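Local atomic coordinates of RagB/SusD family nutrient uptake outer membrane protein (Bacteroides thetaiotaomicron, PDB entry 7KV2), a protein that probably binds beta-glucan at the cell surface for nutrient uptake, as a SusD-family outer-membrane protein of a gut Bacteroides. Residues A52-P56 / K120-D124; I103-Y109 / L496-E502; L111-Y116 / W157-W162; L194-I198 / V220-Y224. Numbering follows the deposited sequence.

Contacts 1, 3 and 4 join helices of the N-terminal half, whereas contact 2 ties that half to the C-terminal end of the chain. Contact 3 is fully buried and purely apolar and aromatic; contact 4 is also buried and mostly aliphatic, with a water-bridged polar rim. Contacts 1 and 2 are only partly buried, and both add direct polar bonds: an arginine reaching a backbone carbonyl in one, a tyrosine-glutamate pair and a helix-start hydrogen bond in the other. Contacts 1 and 3 share helix 110-130 and touch where Pro56 meets Cys114 and Trp157. Contact 2 abuts contact 3 through Phe161 and Trp162: Leu496 N lies 2.9 Å from Phe161 O, Trp162 NE1 3.0 Å from Pro497 O.

Contact 1: residues A52-P56 / K120-D124; sequences AAYDP and KRCND
Arg121 is the side chain to build first. It sits on a regular helical turn, 120-124, closed by the bond from Asp124 N to Lys120 O (3.0 Å), and faces the place where helix 43-53 gives way to a 3-10 segment that includes Asp55 and Pro56 and runs on. The backbones come closest at Ala53 and Arg121, with CA atoms 4.9 Å apart, a spacing that the small Ala53 allows: its CA lies 3.8 Å from Arg121 CB. From there Arg121 runs out extended, chi1 m and then chi2 and chi3 both t, passing Pro56, whose CG is 4.0 Å from Arg121 CD. Arg121 NH1 donates to Ala52 O at 3.0 Å and 163°, nearly in the guanidinium plane. Ala52 O also takes Asp55 N at 3.1 Å, so one carbonyl serves both the turn and the arginine. Asp55, chi1 m, brings OD2 to a long salt bridge with Arg121 NH1 (3.8 Å); a water bridges the pair, donating to Asp55 OD2 at 2.6 Å and accepting from Arg121 NH1 at 2.8 Å. Asp55 OD1 is hydrogen-bonded to His58 NE2. Inward, Cys122 (chi1 m) sets SG 4.1 Å from Ala53 CB and touches helix 137-162. An arginine capturing a carbonyl at the end of a neighbouring helix here joins two helices of the alpha-helical, TPR-related part of the SusD fold.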
# COMPACT_ATOMS: atom_id res chain seq x y z
N ALA A 52 -2.81 -0.18 -20.58
CA ALA A 52 -3.22 1.15 -20.08
C ALA A 52 -4.01 1.02 -18.76
O ALA A 52 -3.88 1.93 -17.93
CB ALA A 52 -4.02 1.88 -21.11
N ALA A 53 -4.79 -0.03 -18.55
CA ALA A 53 -5.64 -0.21 -17.35
C ALA A 53 -4.78 -0.36 -16.08
O ALA A 53 -5.34 -0.17 -14.98
CB ALA A 53 -6.55 -1.38 -17.47
N TYR A 54 -3.52 -0.79 -16.23
CA TYR A 54 -2.55 -0.92 -15.11
C TYR A 54 -1.94 0.43 -14.73
O TYR A 54 -1.37 0.54 -13.61
CB TYR A 54 -1.41 -1.89 -15.48
CG TYR A 54 -1.75 -3.36 -15.49
CD1 TYR A 54 -2.28 -3.97 -16.62
CD2 TYR A 54 -1.53 -4.16 -14.38
CE1 TYR A 54 -2.58 -5.33 -16.63
CE2 TYR A 54 -1.79 -5.53 -14.38
CZ TYR A 54 -2.32 -6.12 -15.52
OH TYR A 54 -2.61 -7.46 -15.53
N ASP A 55 -1.97 1.45 -15.59
CA ASP A 55 -1.11 2.64 -15.37
C ASP A 55 -1.50 3.36 -14.08
O ASP A 55 -0.62 3.84 -13.37
CB ASP A 55 -1.12 3.59 -16.57
CG ASP A 55 -0.08 3.22 -17.60
OD1 ASP A 55 1.08 3.00 -17.21
OD2 ASP A 55 -0.46 3.12 -18.78
N PRO A 56 -2.80 3.55 -13.77
CA PRO A 56 -3.18 4.31 -12.56
C PRO A 56 -2.68 3.68 -11.24
O PRO A 56 -2.60 4.38 -10.25
CB PRO A 56 -4.71 4.36 -12.68
CG PRO A 56 -4.92 4.34 -14.18
CD PRO A 56 -3.97 3.25 -14.63
N LYS A 120 -12.32 3.45 -14.92
CA LYS A 120 -12.75 3.84 -16.29
C LYS A 120 -11.95 3.05 -17.32
O LYS A 120 -12.54 2.55 -18.26
CB LYS A 120 -12.59 5.35 -16.53
CG LYS A 120 -13.66 6.20 -15.84
CD LYS A 120 -13.44 7.70 -15.88
CE LYS A 120 -14.66 8.49 -15.43
NZ LYS A 120 -14.28 9.78 -14.80
N ARG A 121 -10.64 2.90 -17.12
CA ARG A 121 -9.80 2.18 -18.11
C ARG A 121 -10.17 0.70 -18.14
O ARG A 121 -10.13 0.13 -19.24
CB ARG A 121 -8.31 2.42 -17.84
CG ARG A 121 -7.93 3.87 -18.05
CD ARG A 121 -6.45 4.05 -17.90
NE ARG A 121 -6.07 5.40 -18.21
CZ ARG A 121 -4.87 5.75 -18.59
NH1 ARG A 121 -3.90 4.84 -18.68
NH2 ARG A 121 -4.64 7.01 -18.88
N CYS A 122 -10.51 0.10 -16.99
CA CYS A 122 -10.97 -1.31 -16.87
C CYS A 122 -12.29 -1.48 -17.66
O CYS A 122 -12.41 -2.46 -18.43
CB CYS A 122 -11.11 -1.73 -15.41
SG CYS A 122 -9.47 -1.87 -14.59
N ASN A 123 -13.24 -0.58 -17.43
CA ASN A 123 -14.57 -0.58 -18.11
C ASN A 123 -14.38 -0.47 -19.63
O ASN A 123 -15.12 -1.18 -20.37
CB ASN A 123 -15.45 0.52 -17.50
CG ASN A 123 -15.93 0.16 -16.11
OD1 ASN A 123 -15.85 -1.00 -15.69
ND2 ASN A 123 -16.50 1.15 -15.43
N ASP A 124 -13.46 0.38 -20.09
CA ASP A 124 -13.13 0.57 -21.53
C ASP A 124 -12.79 -0.78 -22.16
O ASP A 124 -13.32 -1.07 -23.25
CB ASP A 124 -11.94 1.49 -21.79
CG ASP A 124 -12.19 2.97 -21.56
OD1 ASP A 124 -13.36 3.39 -21.53
OD2 ASP A 124 -11.20 3.70 -21.42
O HOH W 1 -1.43 5.35 -19.83

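Contact 2: residues I103-Y109 / L496-E502; sequences IPTNMIY and LPIPQKE. With EDO (1,2-ethanediol), chain D.
A type I turn from Ile103 to Asn106, closed by Asn106 N to Ile103 O at 2.8 Å, presents Pro104 as a bump to the polyproline II run 496-499. The CA atoms of Pro104 and Pro499 are 4.7 Å apart; Pro104 CD rests 3.8 Å from Pro497 CB. Deeper in, Met107, chi1 at -112° and then m, m, plugs the hollow beside Leu496 and Pro497, its CE 3.9 Å from Leu496 CD1 and 3.5 Å from Pro497 O. Tyr109 (chi1 t) lays its ring face on Pro499 CB, 4.0 Å from the centroid, a CH-pi contact. Tyr109 OH donates to Glu502 OE2 at a very short 2.5 Å. The cleft holds ethanediol, probably from crystallisation: its O1 accepts from Met107 N (3.1 Å) and donates to Pro104 O (3.0 Å), its O2 accepts from Lys501 N (3.0 Å). Pro499 is the N-cap of helix 500-505, and Pro104 O accepts from its first NH, Gln500 N, at 2.9 Å, stitching the chain's C-terminal end onto the N-terminal helices of the SusD fold.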
# COMPACT_ATOMS: atom_id res chain seq x y z
N ILE A 103 -11.71 17.59 6.75
CA ILE A 103 -12.91 18.33 6.27
C ILE A 103 -12.96 18.27 4.75
O ILE A 103 -11.91 18.31 4.07
CB ILE A 103 -12.90 19.78 6.81
CG1 ILE A 103 -11.64 20.54 6.36
CG2 ILE A 103 -13.04 19.71 8.32
CD1 ILE A 103 -11.66 22.05 6.53
N PRO A 104 -14.20 18.19 4.21
CA PRO A 104 -14.44 18.04 2.78
C PRO A 104 -13.73 19.04 1.87
O PRO A 104 -13.42 18.68 0.77
CB PRO A 104 -15.97 18.29 2.64
CG PRO A 104 -16.57 17.97 4.00
CD PRO A 104 -15.45 18.19 5.00
N THR A 105 -13.54 20.28 2.33
CA THR A 105 -12.85 21.36 1.60
C THR A 105 -11.33 21.38 1.85
O THR A 105 -10.70 22.31 1.36
CB THR A 105 -13.49 22.72 1.96
OG1 THR A 105 -13.38 22.86 3.37
CG2 THR A 105 -14.94 22.82 1.50
N ASN A 106 -10.75 20.43 2.60
CA ASN A 106 -9.28 20.37 2.82
C ASN A 106 -8.90 18.89 2.92
O ASN A 106 -8.41 18.47 3.98
CB ASN A 106 -8.81 21.15 4.05
CG ASN A 106 -7.40 21.71 3.96
OD1 ASN A 106 -6.67 21.49 2.98
ND2 ASN A 106 -7.00 22.46 4.98
N MET A 107 -9.23 18.14 1.87
CA MET A 107 -9.13 16.66 1.88
C MET A 107 -8.24 16.21 0.72
O MET A 107 -7.99 17.01 -0.18
CB MET A 107 -10.50 16.00 1.80
CG MET A 107 -10.88 15.27 3.07
SD MET A 107 -9.73 13.83 3.33
CE MET A 107 -10.30 12.78 2.00
N ILE A 108 -7.69 15.00 0.81
CA ILE A 108 -6.94 14.44 -0.33
C ILE A 108 -7.96 14.14 -1.42
O ILE A 108 -9.13 13.79 -1.11
CB ILE A 108 -6.07 13.24 0.10
CG1 ILE A 108 -6.85 12.13 0.78
CG2 ILE A 108 -4.95 13.77 0.96
CD1 ILE A 108 -6.23 10.75 0.59
N TYR A 109 -7.54 14.33 -2.66
CA TYR A 109 -8.41 14.18 -3.85
C TYR A 109 -7.68 13.40 -4.97
O TYR A 109 -8.36 12.75 -5.78
CB TYR A 109 -8.86 15.59 -4.24
CG TYR A 109 -10.06 15.71 -5.14
CD1 TYR A 109 -10.82 14.61 -5.51
CD2 TYR A 109 -10.44 16.96 -5.62
CE1 TYR A 109 -11.91 14.75 -6.37
CE2 TYR A 109 -11.53 17.11 -6.46
CZ TYR A 109 -12.26 16.00 -6.84
OH TYR A 109 -13.35 16.12 -7.66
N LEU A 496 -13.63 8.59 5.38
CA LEU A 496 -13.22 10.02 5.31
C LEU A 496 -14.35 10.83 4.67
O LEU A 496 -15.14 10.28 3.92
CB LEU A 496 -11.97 10.19 4.46
CG LEU A 496 -10.68 9.69 5.13
CD1 LEU A 496 -9.60 9.50 4.07
CD2 LEU A 496 -10.23 10.67 6.19
N PRO A 497 -14.39 12.16 4.90
CA PRO A 497 -15.28 13.03 4.15
C PRO A 497 -14.97 12.91 2.65
O PRO A 497 -13.77 13.02 2.29
CB PRO A 497 -14.93 14.46 4.59
CG PRO A 497 -14.24 14.27 5.91
CD PRO A 497 -13.56 12.91 5.83
N ILE A 498 -16.02 12.73 1.83
CA ILE A 498 -15.92 12.86 0.34
C ILE A 498 -15.50 14.27 -0.03
O ILE A 498 -16.01 15.23 0.55
CB ILE A 498 -17.25 12.41 -0.30
CG1 ILE A 498 -17.54 10.96 0.07
CG2 ILE A 498 -17.24 12.64 -1.80
CD1 ILE A 498 -18.96 10.50 -0.22
N PRO A 499 -14.54 14.49 -0.97
CA PRO A 499 -14.15 15.84 -1.36
C PRO A 499 -15.36 16.73 -1.73
O PRO A 499 -16.29 16.22 -2.37
CB PRO A 499 -13.24 15.61 -2.58
CG PRO A 499 -12.61 14.25 -2.30
CD PRO A 499 -13.71 13.47 -1.63
N GLN A 500 -15.31 18.00 -1.31
CA GLN A 500 -16.43 18.98 -1.52
C GLN A 500 -16.69 19.13 -3.02
O GLN A 500 -17.89 19.17 -3.41
CB GLN A 500 -16.13 20.35 -0.89
CG GLN A 500 -17.36 21.28 -0.82
CD GLN A 500 -18.52 20.66 -0.07
OE1 GLN A 500 -18.40 20.18 1.06
NE2 GLN A 500 -19.67 20.62 -0.73
N LYS A 501 -15.64 19.17 -3.84
CA LYS A 501 -15.80 19.27 -5.32
C LYS A 501 -16.63 18.10 -5.85
O LYS A 501 -17.43 18.35 -6.77
CB LYS A 501 -14.45 19.43 -6.02
CG LYS A 501 -13.90 20.83 -5.88
CD LYS A 501 -12.44 20.97 -6.19
CE LYS A 501 -11.87 22.31 -5.76
NZ LYS A 501 -10.39 22.29 -5.87
N GLU A 502 -16.51 16.89 -5.30
CA GLU A 502 -17.34 15.74 -5.75
C GLU A 502 -18.78 15.91 -5.27
O GLU A 502 -19.66 15.53 -6.02
CB GLU A 502 -16.84 14.38 -5.28
CG GLU A 502 -15.58 13.92 -6.00
CD GLU A 502 -15.71 13.70 -7.50
OE1 GLU A 502 -16.63 12.99 -7.91
OE2 GLU A 502 -14.88 14.25 -8.23
C1 EDO D . -10.80 18.60 -1.76
O1 EDO D . -10.80 19.23 -0.53
C2 EDO D . -11.54 19.40 -2.76
O2 EDO D . -12.93 19.31 -2.56

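Contact 3: residues L111-Y116 / W157-W162; sequences LWKCAY and WVWKFW
Trp112 drives the edge of its indole into the face of Trp162, six-membered ring centroids 5.1 Å apart and planes at 84°, a T-shaped pair between two antiparallel helices of the TPR-related helical part of the SusD fold. Segments 111-116 and 157-162 belong to helices 110-130 and 137-162, consecutive in the chain; their local axes approach to 10.1 Å with their directions 149° apart. Set the register by CA distances, Trp112 to Val158 at 6.4 Å and Ala115 to Trp157 at 6.5 Å. Ala115 presents only a methyl here: its CB lies 3.7 Å from Val158 CG1 and 4.0 Å from Trp157 CE3. Val158 CG1 also meets Tyr116 CE2 at 3.9 Å and Trp112 CE3 at 4.2 Å, so one valine methyl is shared among three residues of the facing helix. Trp112 has chi1 t, which points its indole at Trp162 (chi1 m); Trp157 and Phe161 are m as well. Leu111, chi1 t and chi2 p, spreads its methyls between two rings, CD1 3.7 Å from Trp157 CE3 and CD2 over the face of Phe161. No hydrogen bond crosses the interface. Polar ends turn to other partners: Tyr116 OH to Pro166 O, and Trp162 NE1 to Pro497 O. The tightest approach of the leucine to the phenylalanine is Leu111 CD2 to Phe161 CD2, 3.6 Å.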
# COMPACT_ATOMS: atom_id res chain seq x y z
N LEU A 111 -6.02 10.57 -4.92
CA LEU A 111 -6.19 9.10 -4.84
C LEU A 111 -7.56 8.75 -5.41
O LEU A 111 -7.70 7.76 -6.09
CB LEU A 111 -6.04 8.65 -3.38
CG LEU A 111 -6.30 7.17 -3.12
CD1 LEU A 111 -5.31 6.30 -3.87
CD2 LEU A 111 -6.23 6.85 -1.63
N TRP A 112 -8.56 9.55 -5.08
CA TRP A 112 -9.94 9.40 -5.62
C TRP A 112 -9.87 9.42 -7.16
O TRP A 112 -10.39 8.51 -7.78
CB TRP A 112 -10.78 10.53 -5.03
CG TRP A 112 -12.19 10.57 -5.56
CD1 TRP A 112 -12.60 10.93 -6.81
CD2 TRP A 112 -13.36 10.23 -4.82
NE1 TRP A 112 -13.97 10.81 -6.90
CE2 TRP A 112 -14.47 10.37 -5.70
CE3 TRP A 112 -13.61 9.80 -3.51
CZ2 TRP A 112 -15.77 10.14 -5.29
CZ3 TRP A 112 -14.90 9.54 -3.11
CH2 TRP A 112 -15.97 9.72 -3.99
N LYS A 113 -9.21 10.40 -7.74
CA LYS A 113 -9.12 10.61 -9.20
C LYS A 113 -8.33 9.45 -9.82
O LYS A 113 -8.74 8.97 -10.87
CB LYS A 113 -8.48 11.94 -9.54
CG LYS A 113 -9.34 13.16 -9.19
CD LYS A 113 -8.60 14.47 -9.39
CE LYS A 113 -9.38 15.68 -8.89
NZ LYS A 113 -8.57 16.92 -8.98
N CYS A 114 -7.28 8.96 -9.14
CA CYS A 114 -6.52 7.79 -9.64
C CYS A 114 -7.39 6.54 -9.64
O CYS A 114 -7.33 5.77 -10.63
CB CYS A 114 -5.24 7.56 -8.84
SG CYS A 114 -4.07 8.92 -8.93
N ALA A 115 -8.17 6.29 -8.58
CA ALA A 115 -8.99 5.09 -8.44
C ALA A 115 -10.01 5.06 -9.58
O ALA A 115 -10.16 4.00 -10.26
CB ALA A 115 -9.68 5.09 -7.12
N TYR A 116 -10.67 6.20 -9.82
CA TYR A 116 -11.76 6.23 -10.84
C TYR A 116 -11.16 6.24 -12.24
O TYR A 116 -11.84 5.70 -13.13
CB TYR A 116 -12.76 7.36 -10.55
CG TYR A 116 -13.71 6.95 -9.46
CD1 TYR A 116 -14.66 5.97 -9.67
CD2 TYR A 116 -13.62 7.49 -8.19
CE1 TYR A 116 -15.51 5.55 -8.66
CE2 TYR A 116 -14.48 7.10 -7.18
CZ TYR A 116 -15.46 6.16 -7.42
OH TYR A 116 -16.26 5.73 -6.40
N TRP A 157 -9.44 0.91 -3.13
CA TRP A 157 -8.81 2.16 -2.65
C TRP A 157 -9.96 3.07 -2.14
O TRP A 157 -9.87 3.63 -1.05
CB TRP A 157 -8.05 2.84 -3.78
CG TRP A 157 -6.70 2.26 -4.14
CD1 TRP A 157 -5.98 1.32 -3.48
CD2 TRP A 157 -5.90 2.69 -5.25
NE1 TRP A 157 -4.77 1.13 -4.11
CE2 TRP A 157 -4.69 1.96 -5.19
CE3 TRP A 157 -6.07 3.63 -6.27
CZ2 TRP A 157 -3.68 2.10 -6.14
CZ3 TRP A 157 -5.04 3.81 -7.19
CH2 TRP A 157 -3.85 3.07 -7.10
N VAL A 158 -11.01 3.26 -2.94
CA VAL A 158 -12.10 4.20 -2.52
C VAL A 158 -13.02 3.55 -1.49
O VAL A 158 -13.51 4.30 -0.64
CB VAL A 158 -12.85 4.82 -3.71
CG1 VAL A 158 -12.04 5.94 -4.34
CG2 VAL A 158 -13.24 3.79 -4.76
N TRP A 159 -13.23 2.25 -1.54
CA TRP A 159 -14.05 1.50 -0.56
C TRP A 159 -13.44 1.69 0.84
O TRP A 159 -14.17 2.06 1.82
CB TRP A 159 -14.16 0.04 -0.95
CG TRP A 159 -14.91 -0.85 -0.01
CD1 TRP A 159 -16.23 -0.76 0.32
CD2 TRP A 159 -14.39 -1.99 0.70
NE1 TRP A 159 -16.57 -1.76 1.19
CE2 TRP A 159 -15.45 -2.52 1.47
CE3 TRP A 159 -13.12 -2.58 0.80
CZ2 TRP A 159 -15.29 -3.63 2.27
CZ3 TRP A 159 -12.96 -3.69 1.60
CH2 TRP A 159 -14.04 -4.23 2.31
N LYS A 160 -12.13 1.45 0.96
CA LYS A 160 -11.47 1.56 2.28
C LYS A 160 -11.49 3.00 2.76
O LYS A 160 -11.79 3.19 3.93
CB LYS A 160 -10.04 0.97 2.25
CG LYS A 160 -10.07 -0.54 2.35
CD LYS A 160 -8.74 -1.13 2.76
CE LYS A 160 -8.90 -2.52 3.29
NZ LYS A 160 -7.60 -3.03 3.76
N PHE A 161 -11.06 3.98 1.96
CA PHE A 161 -10.83 5.35 2.46
C PHE A 161 -12.18 6.07 2.61
O PHE A 161 -12.27 6.84 3.55
CB PHE A 161 -9.89 6.16 1.59
CG PHE A 161 -8.42 5.79 1.81
CD1 PHE A 161 -7.68 6.37 2.83
CD2 PHE A 161 -7.78 4.90 0.96
CE1 PHE A 161 -6.35 6.02 3.04
CE2 PHE A 161 -6.43 4.57 1.14
CZ PHE A 161 -5.72 5.14 2.17
N TRP A 162 -13.14 5.84 1.72
CA TRP A 162 -14.40 6.66 1.73
C TRP A 162 -15.68 5.81 1.91
O TRP A 162 -16.68 6.41 2.38
CB TRP A 162 -14.48 7.49 0.47
CG TRP A 162 -13.55 8.66 0.42
CD1 TRP A 162 -13.73 9.87 1.02
CD2 TRP A 162 -12.30 8.74 -0.28
NE1 TRP A 162 -12.70 10.70 0.72
CE2 TRP A 162 -11.80 10.03 -0.08
CE3 TRP A 162 -11.55 7.82 -1.04
CZ2 TRP A 162 -10.61 10.47 -0.65
CZ3 TRP A 162 -10.40 8.27 -1.64
CH2 TRP A 162 -9.90 9.55 -1.40

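Contact 4: residues L194-I198 / V220-Y224; sequences LEEVI and VYMLY
Both segments are regular alpha-helix, each closed by one i to i+4 bond, Ile198 N to Leu194 O at 2.9 Å and Tyr224 N to Val220 O at 2.8 Å. They run antiparallel, crossing at -157° with local axes 10.6 Å apart at closest, and the nearest CA atoms are those of Leu194 and Tyr224, 6.7 Å apart. Leu194, chi1 m and chi2 t, pushes CD1 against the opposing backbone, 3.6 Å from Tyr224 CA; Leu194 CD1 also lies 4.0 Å from Leu223 CG. One turn on, Ile198 (m, t) places CG1 3.6 Å from Val220 CG1 and sends CD1 to the edge of the Tyr221 ring, 4.1 Å from CE1. Val197 CG1 fills in beside Val220 CG2 at 4.1 Å; both valines have chi1 t. Tyr224, also chi1 t, lays its ring alongside the 194-198 helix, its edge to Leu194 CB and Glu195 CG. At its hydroxyl a water joins the helices, donating to Glu195 OE2 at 2.5 Å and lying 2.9 Å from Tyr224 OH; Glu195 is also salt-bridged to Arg236. The geometry is consistent with the antiparallel helix pairs of TPR-like repeats. Helix 137-162 sets Val152 against Leu194 and Leu223, while helix 237-249 packs on the tyrosines, Tyr243 stacking on Tyr221 and meeting Tyr224 edge-to-face, and Glu246 bonding Tyr221 OH.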
# COMPACT_ATOMS: atom_id res chain seq x y z
N LEU A 194 -14.44 -10.77 -7.90
CA LEU A 194 -13.26 -11.63 -7.62
C LEU A 194 -13.65 -13.11 -7.82
O LEU A 194 -12.81 -13.85 -8.36
CB LEU A 194 -12.72 -11.38 -6.21
CG LEU A 194 -12.13 -9.99 -5.98
CD1 LEU A 194 -11.39 -9.95 -4.65
CD2 LEU A 194 -11.20 -9.57 -7.11
N GLU A 195 -14.83 -13.53 -7.37
CA GLU A 195 -15.32 -14.93 -7.55
C GLU A 195 -15.33 -15.25 -9.05
O GLU A 195 -14.85 -16.33 -9.44
CB GLU A 195 -16.69 -15.09 -6.90
CG GLU A 195 -16.62 -15.14 -5.38
CD GLU A 195 -17.93 -15.07 -4.59
OE1 GLU A 195 -18.98 -14.75 -5.17
OE2 GLU A 195 -17.86 -15.31 -3.37
N GLU A 196 -15.82 -14.33 -9.86
CA GLU A 196 -15.92 -14.52 -11.34
C GLU A 196 -14.53 -14.64 -11.94
O GLU A 196 -14.35 -15.44 -12.87
CB GLU A 196 -16.59 -13.33 -12.00
CG GLU A 196 -18.07 -13.26 -11.73
CD GLU A 196 -18.68 -12.00 -12.32
OE1 GLU A 196 -18.03 -11.38 -13.21
OE2 GLU A 196 -19.78 -11.63 -11.86
N VAL A 197 -13.60 -13.78 -11.53
CA VAL A 197 -12.22 -13.83 -12.06
C VAL A 197 -11.62 -15.18 -11.68
O VAL A 197 -10.93 -15.79 -12.52
CB VAL A 197 -11.36 -12.68 -11.48
CG1 VAL A 197 -9.90 -13.01 -11.61
CG2 VAL A 197 -11.73 -11.36 -12.12
N ILE A 198 -11.81 -15.62 -10.44
CA ILE A 198 -11.23 -16.90 -9.96
C ILE A 198 -11.81 -18.02 -10.83
O ILE A 198 -11.06 -18.92 -11.25
CB ILE A 198 -11.49 -17.08 -8.46
CG1 ILE A 198 -10.63 -16.09 -7.64
CG2 ILE A 198 -11.23 -18.52 -8.03
CD1 ILE A 198 -11.05 -15.88 -6.19
N VAL A 220 -4.93 -12.14 -6.71
CA VAL A 220 -6.41 -12.09 -6.56
C VAL A 220 -6.81 -12.72 -5.23
O VAL A 220 -7.66 -12.16 -4.55
CB VAL A 220 -7.08 -12.80 -7.77
CG1 VAL A 220 -8.53 -13.18 -7.51
CG2 VAL A 220 -6.98 -11.95 -9.01
N TYR A 221 -6.16 -13.81 -4.85
CA TYR A 221 -6.37 -14.53 -3.57
C TYR A 221 -6.11 -13.57 -2.42
O TYR A 221 -6.87 -13.50 -1.42
CB TYR A 221 -5.48 -15.75 -3.51
CG TYR A 221 -6.00 -16.97 -4.25
CD1 TYR A 221 -7.26 -17.01 -4.83
CD2 TYR A 221 -5.22 -18.11 -4.31
CE1 TYR A 221 -7.71 -18.15 -5.50
CE2 TYR A 221 -5.67 -19.27 -4.92
CZ TYR A 221 -6.91 -19.28 -5.53
OH TYR A 221 -7.33 -20.47 -6.10
N MET A 222 -5.03 -12.82 -2.52
CA MET A 222 -4.67 -11.88 -1.43
C MET A 222 -5.68 -10.72 -1.36
O MET A 222 -6.02 -10.30 -0.25
CB MET A 222 -3.24 -11.35 -1.60
CG MET A 222 -2.18 -12.43 -1.35
SD MET A 222 -2.20 -13.13 0.31
CE MET A 222 -1.38 -11.80 1.22
N LEU A 223 -6.09 -10.16 -2.50
CA LEU A 223 -7.10 -9.08 -2.55
C LEU A 223 -8.45 -9.61 -1.99
O LEU A 223 -9.11 -8.90 -1.22
CB LEU A 223 -7.20 -8.59 -4.00
CG LEU A 223 -8.21 -7.48 -4.23
CD1 LEU A 223 -7.95 -6.30 -3.32
CD2 LEU A 223 -8.21 -7.05 -5.69
N TYR A 224 -8.77 -10.86 -2.29
CA TYR A 224 -10.00 -11.54 -1.78
C TYR A 224 -9.92 -11.60 -0.25
O TYR A 224 -10.82 -11.09 0.46
CB TYR A 224 -10.15 -12.90 -2.48
CG TYR A 224 -11.30 -13.73 -1.98
CD1 TYR A 224 -11.20 -14.46 -0.81
CD2 TYR A 224 -12.51 -13.74 -2.65
CE1 TYR A 224 -12.26 -15.25 -0.36
CE2 TYR A 224 -13.58 -14.51 -2.20
CZ TYR A 224 -13.45 -15.27 -1.06
OH TYR A 224 -14.51 -16.01 -0.60
O HOH W 2 -16.16 -17.07 -2.72